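Local atomic coordinates of methylaspartate ammonia-lyase (PDB entry 1KKO), a protein that catalyses the reversible anti elimination of ammonia from L-threo-3-methylaspartate to give mesaconate, with magnesium as cofactor. Residues G11-Y16 against T360-E365; F15-Q20 against Q73-G78; C69-Y74 against H127-Y132. All blocks are in the same frame, centred on the assembly; numbering follows the deposited sequence.

The three contacts lie where the N-terminal domain meets the mouth of the TIM barrel. Their centres are about 10 to 12 Å apart. Contacts 1 and 2 share Phe15 and Tyr16 and use the same strand, 3-18. Contacts 2 and 3 share Gln73 and Tyr74, in the loop after strand 64-69. Along the chain the segments run 11-16, 15-20, 69-74, 73-78, 127-132 and 360-365. Contact 1 alone reaches into the barrel sequence, at the substrate-binding loop after strand 354-357, and makes the direct junction. Contacts 2 and 3 join parts of the N-terminal domain. They touch contact 1 through probable hydrogen bonds, Gln73 N to Thr360 OG1 and Tyr132 OH to Glu363 OE2.

Contact 1. Residues G11-Y16 against T360-E365; sequences GYSSFY and TCNETE. With SO4 (sulfate ion), chain C.
Ser13, Ser14 and Phe15 meet Cys361, Asn362 and Glu363 where the N-terminal capping domain closes on the TIM barrel, an enolase-superfamily layout. The barrel partner is a type I beta turn, Thr360 to Glu363, in the loop after strand 354-357. It faces the corner in strand 3-18.

Hydrogen bonds carry most of the contact. Ser13 OG donates to Asn362 OD1 at 2.8 Å. It comes from above the amide, 56° out of the carbonyl plane. The Phe15 N bond to the same OD1 is weak, at 3.2 Å. Asn362 CG lies anti to the backbone N (chi1 -164°), which directs the amide toward the corner at 13-15, where OD1 receives both donors. A backbone bond, Ser14 N to Glu363 O at 2.9 Å, ties in the other end of the turn. Ser14 OG turns instead to Asn396 of the second subunit.

The apolar part is a sulfur-aromatic contact. Cys361 SG lies 3.6 Å from Phe15 CD2 and approaches the ring obliquely.

Within the barrel loop, Thr360 OG1 accepts from Asn362 N at 3.0 Å, forming an ST turn. Glu363 OE1 takes Thr360 N on its anti lone pair and also pairs with Lys386. Glu363 OE2 is hydrogen-bonded to Ser367 OG and Tyr132 OH.

Thr360 and Cys361 belong to the methylaspartate site. A sulfate ion, probably from the crystallisation liquor, sits there and is also hydrogen-bonded to Lys331 and Gln172. Thr360 OG1 donates to it, and Cys361 N reaches sulfate O3 at 2.7 Å in a nearly straight bond (171°).

Contact 2. Residues F15-Q20 against Q73-G78; sequences FYFDDQ and QYSGAG
Asp18, Phe17 and Gln20 pack against Gln73 and Tyr74 in a mostly buried contact inside the N-terminal domain. One side is the end of strand 3-18. The other is the irregular loop between strand 64-69 and helix 86-101.

A single backbone bond joins the two directly, Asp18 N to Gln73 O at 2.9 Å. Phe17 CA also touches Gln73 O, at 3.4 Å, in a CA-H...O contact. Tyr16 O is buried here and has no polar partner in the model, but Gln73 CA lies 3.4 Å from it.

The Tyr74 ring is sandwiched. Gln20 CG is anti to its backbone N (chi1 -166°), which places CG over the ring, in a CH-pi contact 4.2 Å from the Tyr74 centroid. The extended chain carries the amide on across the ring. Gln20 CD lies over that face, 3.8 Å above the plane and offset toward the rim. The Gln20 amide is stacked on the ring, with the planes 16° apart. The opposite face carries Gln73 CG over its centre.

The loop is shaped by two turns. Tyr74 is the centre of an inverse gamma turn, and a type II beta turn runs from Tyr74 to Ala77 with Gly76 at its positive-phi position. Ala77 CB meets Gln20 OE1 at 3.5 Å.

Two waters bridge the segments. One links Asp18 OD2 with Tyr74 OH and lies in the plane of the tyrosine ring. The other accepts from Gln20 N and donates to Ser75 O. Asp18 OD1 forms a salt bridge with Arg47, on strand 47-59.

Contact 3. Residues C69-Y74 against H127-Y132; sequences CAAVQY and HTAVRY
The His127 ring meets the Ala71 methyl obliquely, with CE1 4.3 Å from CB. Its edge is polar. ND1 accepts from Ala129 N at 2.9 Å, with the donor only 3° out of the ring plane, and a water also lies in that plane. His127 is at the N-cap position of helix 128-146, and this is its capping bond. NE2 is hydrogen-bonded to Pro82 O, consistent with a proton on NE2 and a lone pair on ND1. The Tyr132 ring meets Ala70 O obliquely, 3.7 Å from CD2. Its OH is hydrogen-bonded to Glu363 OE2 and Thr332 OG1.

The first helical turn lies close to the 69-71 backbone. Ala129 CB touches Ala70 O at 3.2 Å. Ala129 O faces Cys69 CA at 3.1 Å in a CA-H...O contact. Cys69 SG is anti to the carbonyl carbon (chi1 -57°), which lays it 3.8 Å from Val130 CA. The same water links Thr128 OG1 to Ala70 O, the latter weakly.

The contact joins the start of helix 128-146 to the chain leaving strand 64-69. Val130 faces helix 86-101, Tyr132 packs on helix 365-378 of the barrel, and Ala71 touches Phe17 of strand 3-18.

Contact 1. Residues G11-Y16 against T360-E365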
loop_
_atom_site.group_PDB
_atom_site.type_symbol
_atom_site.label_atom_id
_atom_site.label_comp_id
_atom_site.label_asym_id
_atom_site.label_seq_id
_atom_site.Cartn_x
_atom_site.Cartn_y
_atom_site.Cartn_z
ATOM N N GLY A 11 -11.845 9.805 -1.706
ATOM C CA GLY A 11 -10.458 9.412 -1.871
ATOM C C GLY A 11 -10.301 8.411 -2.983
ATOM O O GLY A 11 -11.241 8.066 -3.706
ATOM N N TYR A 12 -9.063 7.992 -3.152
ATOM C CA TYR A 12 -8.737 6.956 -4.109
ATOM C C TYR A 12 -8.491 5.649 -3.382
ATOM O O TYR A 12 -7.824 5.621 -2.352
ATOM C CB TYR A 12 -7.486 7.337 -4.916
ATOM C CG TYR A 12 -7.728 8.448 -5.921
ATOM C CD1 TYR A 12 -8.506 8.233 -7.034
ATOM C CD2 TYR A 12 -7.185 9.702 -5.741
ATOM C CE1 TYR A 12 -8.729 9.231 -7.944
ATOM C CE2 TYR A 12 -7.401 10.713 -6.652
ATOM C CZ TYR A 12 -8.176 10.464 -7.746
ATOM O OH TYR A 12 -8.400 11.463 -8.660
ATOM N N SER A 13 -9.058 4.571 -3.913
ATOM C CA SER A 13 -8.768 3.229 -3.430
ATOM C C SER A 13 -7.503 2.719 -4.132
ATOM O O SER A 13 -6.910 3.415 -4.962
ATOM C CB SER A 13 -9.950 2.304 -3.637
ATOM O OG SER A 13 -10.296 2.213 -4.997
ATOM N N SER A 14 -7.079 1.505 -3.813
ATOM C CA SER A 14 -5.767 1.038 -4.239
ATOM C C SER A 14 -5.717 0.310 -5.568
ATOM O O SER A 14 -4.709 -0.302 -5.889
ATOM C CB SER A 14 -5.134 0.186 -3.152
ATOM O OG SER A 14 -4.683 0.993 -2.074
ATOM N N PHE A 15 -6.774 0.385 -6.368
ATOM C CA PHE A 15 -6.652 -0.098 -7.723
ATOM C C PHE A 15 -7.608 0.663 -8.636
ATOM O O PHE A 15 -7.661 1.894 -8.577
ATOM C CB PHE A 15 -6.680 -1.642 -7.840
ATOM C CG PHE A 15 -5.921 -2.139 -9.049
ATOM C CD1 PHE A 15 -4.567 -1.848 -9.181
ATOM C CD2 PHE A 15 -6.553 -2.822 -10.062
ATOM C CE1 PHE A 15 -3.879 -2.212 -10.294
ATOM C CE2 PHE A 15 -5.839 -3.217 -11.187
ATOM C CZ PHE A 15 -4.512 -2.909 -11.297
ATOM N N TYR A 16 -8.320 -0.069 -9.481
ATOM C CA TYR A 16 -9.178 0.465 -10.531
ATOM C C TYR A 16 -10.476 -0.310 -10.553
ATOM O O TYR A 16 -10.537 -1.466 -10.133
ATOM C CB TYR A 16 -8.456 0.347 -11.914
ATOM C CG TYR A 16 -7.229 1.190 -11.850
ATOM C CD1 TYR A 16 -6.089 0.718 -11.233
ATOM C CD2 TYR A 16 -7.252 2.516 -12.255
ATOM C CE1 TYR A 16 -5.009 1.537 -11.037
ATOM C CE2 TYR A 16 -6.181 3.337 -12.056
ATOM C CZ TYR A 16 -5.066 2.850 -11.427
ATOM O OH TYR A 16 -3.997 3.661 -11.177
ATOM N N THR A 360 -10.463 -7.393 -2.139
ATOM C CA THR A 360 -10.108 -6.897 -3.452
ATOM C C THR A 360 -8.859 -6.056 -3.410
ATOM O O THR A 360 -8.548 -5.413 -2.405
ATOM C CB THR A 360 -11.289 -6.072 -3.999
ATOM O OG1 THR A 360 -10.970 -5.513 -5.289
ATOM C CG2 THR A 360 -11.644 -4.893 -3.089
ATOM N N CYS A 361 -8.134 -6.053 -4.518
ATOM C CA CYS A 361 -7.040 -5.105 -4.690
ATOM C C CYS A 361 -7.551 -3.668 -4.677
ATOM O O CYS A 361 -6.791 -2.749 -4.410
ATOM C CB CYS A 361 -6.286 -5.348 -5.998
ATOM S SG CYS A 361 -7.262 -5.228 -7.504
ATOM N N ASN A 362 -8.844 -3.478 -4.923
ATOM C CA ASN A 362 -9.409 -2.147 -5.068
ATOM C C ASN A 362 -9.989 -1.555 -3.800
ATOM O O ASN A 362 -10.784 -0.639 -3.879
ATOM C CB ASN A 362 -10.476 -2.123 -6.162
ATOM C CG ASN A 362 -10.806 -0.721 -6.607
ATOM O OD1 ASN A 362 -9.911 0.123 -6.750
ATOM N ND2 ASN A 362 -12.088 -0.466 -6.843
ATOM N N GLU A 363 -9.583 -2.044 -2.636
ATOM C CA GLU A 363 -10.044 -1.453 -1.394
ATOM C C GLU A 363 -8.919 -0.599 -0.798
ATOM O O GLU A 363 -8.130 -0.044 -1.559
ATOM C CB GLU A 363 -10.708 -2.470 -0.460
ATOM C CG GLU A 363 -9.892 -3.657 -0.009
ATOM C CD GLU A 363 -10.767 -4.603 0.804
ATOM O OE1 GLU A 363 -11.044 -5.738 0.351
ATOM O OE2 GLU A 363 -11.182 -4.198 1.902
ATOM N N THR A 364 -8.872 -0.430 0.523
ATOM C CA THR A 364 -7.966 0.559 1.110
ATOM C C THR A 364 -7.151 0.013 2.259
ATOM O O THR A 364 -7.340 -1.097 2.719
ATOM C CB THR A 364 -8.719 1.792 1.635
ATOM O OG1 THR A 364 -9.416 1.446 2.849
ATOM C CG2 THR A 364 -9.759 2.286 0.657
ATOM N N GLU A 365 -6.229 0.838 2.736
ATOM C CA GLU A 365 -5.415 0.475 3.877
ATOM C C GLU A 365 -6.275 0.329 5.125
ATOM O O GLU A 365 -6.033 -0.547 5.949
ATOM C CB GLU A 365 -4.251 1.459 4.063
ATOM C CG GLU A 365 -4.461 2.680 4.956
ATOM C CD GLU A 365 -5.363 3.773 4.406
ATOM O OE1 GLU A 365 -6.136 3.542 3.455
ATOM O OE2 GLU A 365 -5.306 4.884 4.975
HETATM S S SO4 C . -9.874 -8.552 -6.952
HETATM O O1 SO4 C . -11.001 -7.619 -6.705
HETATM O O2 SO4 C . -9.743 -8.538 -8.458
HETATM O O3 SO4 C . -8.654 -8.057 -6.324
HETATM O O4 SO4 C . -10.137 -9.946 -6.520
#

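Contact 2. Residues F15-Q20 against Q73-G78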
loop_
_atom_site.group_PDB
_atom_site.type_symbol
_atom_site.label_atom_id
_atom_site.label_comp_id
_atom_site.label_asym_id
_atom_site.label_seq_id
_atom_site.Cartn_x
_atom_site.Cartn_y
_atom_site.Cartn_z
ATOM N N PHE A 15 -6.774 0.385 -6.368
ATOM C CA PHE A 15 -6.652 -0.098 -7.723
ATOM C C PHE A 15 -7.608 0.663 -8.636
ATOM O O PHE A 15 -7.661 1.894 -8.577
ATOM C CB PHE A 15 -6.680 -1.642 -7.840
ATOM C CG PHE A 15 -5.921 -2.139 -9.049
ATOM C CD1 PHE A 15 -4.567 -1.848 -9.181
ATOM C CD2 PHE A 15 -6.553 -2.822 -10.062
ATOM C CE1 PHE A 15 -3.879 -2.212 -10.294
ATOM C CE2 PHE A 15 -5.839 -3.217 -11.187
ATOM C CZ PHE A 15 -4.512 -2.909 -11.297
ATOM N N TYR A 16 -8.320 -0.069 -9.481
ATOM C CA TYR A 16 -9.178 0.465 -10.531
ATOM C C TYR A 16 -10.476 -0.310 -10.553
ATOM O O TYR A 16 -10.537 -1.466 -10.133
ATOM C CB TYR A 16 -8.456 0.347 -11.914
ATOM C CG TYR A 16 -7.229 1.190 -11.850
ATOM C CD1 TYR A 16 -6.089 0.718 -11.233
ATOM C CD2 TYR A 16 -7.252 2.516 -12.255
ATOM C CE1 TYR A 16 -5.009 1.537 -11.037
ATOM C CE2 TYR A 16 -6.181 3.337 -12.056
ATOM C CZ TYR A 16 -5.066 2.850 -11.427
ATOM O OH TYR A 16 -3.997 3.661 -11.177
ATOM N N PHE A 17 -11.527 0.352 -11.010
ATOM C CA PHE A 17 -12.761 -0.321 -11.388
ATOM C C PHE A 17 -12.601 -0.712 -12.847
ATOM O O PHE A 17 -12.358 0.155 -13.691
ATOM C CB PHE A 17 -13.962 0.609 -11.265
ATOM C CG PHE A 17 -14.310 0.985 -9.853
ATOM C CD1 PHE A 17 -14.672 0.013 -8.945
ATOM C CD2 PHE A 17 -14.295 2.305 -9.447
ATOM C CE1 PHE A 17 -14.999 0.358 -7.654
ATOM C CE2 PHE A 17 -14.642 2.633 -8.156
ATOM C CZ PHE A 17 -14.976 1.659 -7.267
ATOM N N ASP A 18 -12.737 -2.005 -13.128
ATOM C CA ASP A 18 -12.609 -2.524 -14.481
ATOM C C ASP A 18 -13.922 -3.144 -14.916
ATOM O O ASP A 18 -14.570 -3.865 -14.153
ATOM C CB ASP A 18 -11.554 -3.612 -14.531
ATOM C CG ASP A 18 -10.143 -3.087 -14.536
ATOM O OD1 ASP A 18 -9.935 -1.870 -14.729
ATOM O OD2 ASP A 18 -9.187 -3.868 -14.345
ATOM N N ASP A 19 -14.292 -2.859 -16.156
ATOM C CA ASP A 19 -15.487 -3.430 -16.753
ATOM C C ASP A 19 -15.097 -4.831 -17.232
ATOM O O ASP A 19 -14.574 -5.002 -18.334
ATOM C CB ASP A 19 -15.938 -2.524 -17.886
ATOM C CG ASP A 19 -17.204 -2.982 -18.535
ATOM O OD1 ASP A 19 -17.527 -4.181 -18.439
ATOM O OD2 ASP A 19 -17.904 -2.172 -19.167
ATOM N N GLN A 20 -15.303 -5.828 -16.372
ATOM C CA GLN A 20 -14.870 -7.193 -16.633
ATOM C C GLN A 20 -15.487 -7.734 -17.909
ATOM O O GLN A 20 -14.828 -8.449 -18.661
ATOM C CB GLN A 20 -15.239 -8.118 -15.474
ATOM C CG GLN A 20 -14.531 -9.440 -15.526
ATOM C CD GLN A 20 -14.881 -10.323 -14.360
ATOM O OE1 GLN A 20 -15.835 -10.052 -13.641
ATOM N NE2 GLN A 20 -14.117 -11.386 -14.174
ATOM N N GLN A 73 -12.857 -4.491 -7.630
ATOM C CA GLN A 73 -12.365 -4.131 -8.948
ATOM C C GLN A 73 -13.423 -4.386 -10.015
ATOM O O GLN A 73 -13.743 -3.510 -10.810
ATOM C CB GLN A 73 -11.105 -4.947 -9.252
ATOM C CG GLN A 73 -10.562 -4.776 -10.687
ATOM C CD GLN A 73 -9.258 -5.534 -10.946
ATOM O OE1 GLN A 73 -8.597 -5.309 -11.969
ATOM N NE2 GLN A 73 -8.885 -6.415 -10.046
ATOM N N TYR A 74 -13.956 -5.600 -10.037
ATOM C CA TYR A 74 -14.944 -5.971 -11.044
ATOM C C TYR A 74 -16.354 -5.681 -10.522
ATOM O O TYR A 74 -17.200 -6.573 -10.402
ATOM C CB TYR A 74 -14.740 -7.435 -11.461
ATOM C CG TYR A 74 -13.345 -7.709 -12.014
ATOM C CD1 TYR A 74 -12.845 -6.976 -13.079
ATOM C CD2 TYR A 74 -12.519 -8.662 -11.442
ATOM C CE1 TYR A 74 -11.569 -7.223 -13.585
ATOM C CE2 TYR A 74 -11.251 -8.896 -11.929
ATOM C CZ TYR A 74 -10.778 -8.180 -12.998
ATOM O OH TYR A 74 -9.495 -8.422 -13.468
ATOM N N SER A 75 -16.612 -4.409 -10.242
ATOM C CA SER A 75 -17.900 -3.969 -9.735
ATOM C C SER A 75 -18.966 -4.096 -10.818
ATOM O O SER A 75 -18.689 -3.962 -12.014
ATOM C CB SER A 75 -17.827 -2.523 -9.239
ATOM O OG SER A 75 -17.270 -2.435 -7.935
ATOM N N GLY A 76 -20.197 -4.377 -10.406
ATOM C CA GLY A 76 -21.278 -4.532 -11.351
ATOM C C GLY A 76 -21.262 -5.882 -12.043
ATOM O O GLY A 76 -22.166 -6.155 -12.827
ATOM N N ALA A 77 -20.259 -6.716 -11.772
ATOM C CA ALA A 77 -20.166 -8.049 -12.359
ATOM C C ALA A 77 -20.668 -9.093 -11.369
ATOM O O ALA A 77 -20.605 -8.890 -10.160
ATOM C CB ALA A 77 -18.709 -8.367 -12.740
ATOM N N GLY A 78 -21.177 -10.209 -11.879
ATOM C CA GLY A 78 -21.498 -11.346 -11.033
ATOM C C GLY A 78 -22.481 -11.118 -9.906
ATOM O O GLY A 78 -22.369 -11.740 -8.854
HETATM O O HOH W 1 -8.793 -6.431 -15.267
HETATM O O HOH W 2 -16.935 -5.169 -13.800
#

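Contact 3. Residues C69-Y74 against H127-Y132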
loop_
_atom_site.group_PDB
_atom_site.type_symbol
_atom_site.label_atom_id
_atom_site.label_comp_id
_atom_site.label_asym_id
_atom_site.label_seq_id
_atom_site.Cartn_x
_atom_site.Cartn_y
_atom_site.Cartn_z
ATOM N N CYS A 69 -15.490 3.211 2.743
ATOM C CA CYS A 69 -16.421 2.674 1.778
ATOM C C CYS A 69 -15.618 2.348 0.528
ATOM O O CYS A 69 -14.992 3.243 -0.043
ATOM C CB CYS A 69 -17.489 3.704 1.438
ATOM S SG CYS A 69 -18.429 4.308 2.860
ATOM N N ALA A 70 -15.662 1.091 0.088
ATOM C CA ALA A 70 -14.881 0.638 -1.058
ATOM C C ALA A 70 -15.607 -0.524 -1.700
ATOM O O ALA A 70 -16.381 -1.220 -1.034
ATOM C CB ALA A 70 -13.488 0.213 -0.630
ATOM N N ALA A 71 -15.331 -0.737 -2.979
ATOM C CA ALA A 71 -15.977 -1.768 -3.766
ATOM C C ALA A 71 -14.941 -2.514 -4.592
ATOM O O ALA A 71 -13.842 -2.005 -4.851
ATOM C CB ALA A 71 -17.012 -1.159 -4.652
ATOM N N VAL A 72 -15.305 -3.708 -5.046
ATOM C CA VAL A 72 -14.348 -4.540 -5.754
ATOM C C VAL A 72 -13.992 -4.022 -7.140
ATOM O O VAL A 72 -14.714 -3.232 -7.743
ATOM C CB VAL A 72 -14.822 -6.012 -5.853
ATOM C CG1 VAL A 72 -15.156 -6.570 -4.470
ATOM C CG2 VAL A 72 -15.985 -6.147 -6.774
ATOM N N GLN A 73 -12.857 -4.491 -7.630
ATOM C CA GLN A 73 -12.365 -4.131 -8.948
ATOM C C GLN A 73 -13.423 -4.386 -10.015
ATOM O O GLN A 73 -13.743 -3.510 -10.810
ATOM C CB GLN A 73 -11.105 -4.947 -9.252
ATOM C CG GLN A 73 -10.562 -4.776 -10.687
ATOM C CD GLN A 73 -9.258 -5.534 -10.946
ATOM O OE1 GLN A 73 -8.597 -5.309 -11.969
ATOM N NE2 GLN A 73 -8.885 -6.415 -10.046
ATOM N N TYR A 74 -13.956 -5.600 -10.037
ATOM C CA TYR A 74 -14.944 -5.971 -11.044
ATOM C C TYR A 74 -16.354 -5.681 -10.522
ATOM O O TYR A 74 -17.200 -6.573 -10.402
ATOM C CB TYR A 74 -14.740 -7.435 -11.461
ATOM C CG TYR A 74 -13.345 -7.709 -12.014
ATOM C CD1 TYR A 74 -12.845 -6.976 -13.079
ATOM C CD2 TYR A 74 -12.519 -8.662 -11.442
ATOM C CE1 TYR A 74 -11.569 -7.223 -13.585
ATOM C CE2 TYR A 74 -11.251 -8.896 -11.929
ATOM C CZ TYR A 74 -10.778 -8.180 -12.998
ATOM O OH TYR A 74 -9.495 -8.422 -13.468
ATOM N N HIS A 127 -25.751 0.737 -0.807
ATOM C CA HIS A 127 -24.728 0.059 -1.579
ATOM C C HIS A 127 -23.864 -0.741 -0.605
ATOM O O HIS A 127 -23.573 -0.279 0.503
ATOM C CB HIS A 127 -23.901 1.117 -2.297
ATOM C CG HIS A 127 -22.968 0.588 -3.340
ATOM N ND1 HIS A 127 -21.873 -0.205 -3.052
ATOM C CD2 HIS A 127 -22.964 0.766 -4.681
ATOM C CE1 HIS A 127 -21.230 -0.478 -4.173
ATOM N NE2 HIS A 127 -21.877 0.091 -5.178
ATOM N N THR A 128 -23.429 -1.933 -1.001
ATOM C CA THR A 128 -22.575 -2.731 -0.133
ATOM C C THR A 128 -21.342 -1.958 0.323
ATOM O O THR A 128 -20.899 -2.148 1.439
ATOM C CB THR A 128 -22.119 -4.046 -0.800
ATOM O OG1 THR A 128 -21.621 -3.784 -2.117
ATOM C CG2 THR A 128 -23.283 -5.013 -0.936
ATOM N N ALA A 129 -20.790 -1.101 -0.532
ATOM C CA ALA A 129 -19.588 -0.336 -0.174
ATOM C C ALA A 129 -19.852 0.613 0.975
ATOM O O ALA A 129 -18.973 0.853 1.780
ATOM C CB ALA A 129 -19.080 0.434 -1.361
ATOM N N VAL A 130 -21.043 1.201 1.009
ATOM C CA VAL A 130 -21.423 2.111 2.084
ATOM C C VAL A 130 -21.586 1.322 3.388
ATOM O O VAL A 130 -21.090 1.716 4.432
ATOM C CB VAL A 130 -22.701 2.878 1.734
ATOM C CG1 VAL A 130 -23.202 3.682 2.947
ATOM C CG2 VAL A 130 -22.446 3.769 0.547
ATOM N N ARG A 131 -22.284 0.197 3.328
ATOM C CA ARG A 131 -22.436 -0.624 4.504
ATOM C C ARG A 131 -21.063 -1.114 4.981
ATOM O O ARG A 131 -20.797 -1.180 6.176
ATOM C CB ARG A 131 -23.352 -1.792 4.193
ATOM C CG ARG A 131 -24.776 -1.341 3.928
ATOM C CD ARG A 131 -25.687 -2.490 3.666
ATOM N NE ARG A 131 -25.818 -2.962 2.305
ATOM C CZ ARG A 131 -25.994 -4.254 1.981
ATOM N NH1 ARG A 131 -25.945 -5.236 2.898
ATOM N NH2 ARG A 131 -26.172 -4.563 0.725
ATOM N N TYR A 132 -20.183 -1.441 4.036
ATOM C CA TYR A 132 -18.834 -1.878 4.367
ATOM C C TYR A 132 -18.093 -0.786 5.148
ATOM O O TYR A 132 -17.573 -1.034 6.235
ATOM C CB TYR A 132 -18.098 -2.204 3.075
ATOM C CG TYR A 132 -16.779 -2.924 3.172
ATOM C CD1 TYR A 132 -16.623 -4.054 3.958
ATOM C CD2 TYR A 132 -15.686 -2.496 2.410
ATOM C CE1 TYR A 132 -15.414 -4.724 4.002
ATOM C CE2 TYR A 132 -14.482 -3.175 2.429
ATOM C CZ TYR A 132 -14.348 -4.299 3.230
ATOM O OH TYR A 132 -13.171 -5.013 3.280
HETATM O O HOH W 3 -18.996 -3.008 -2.156
#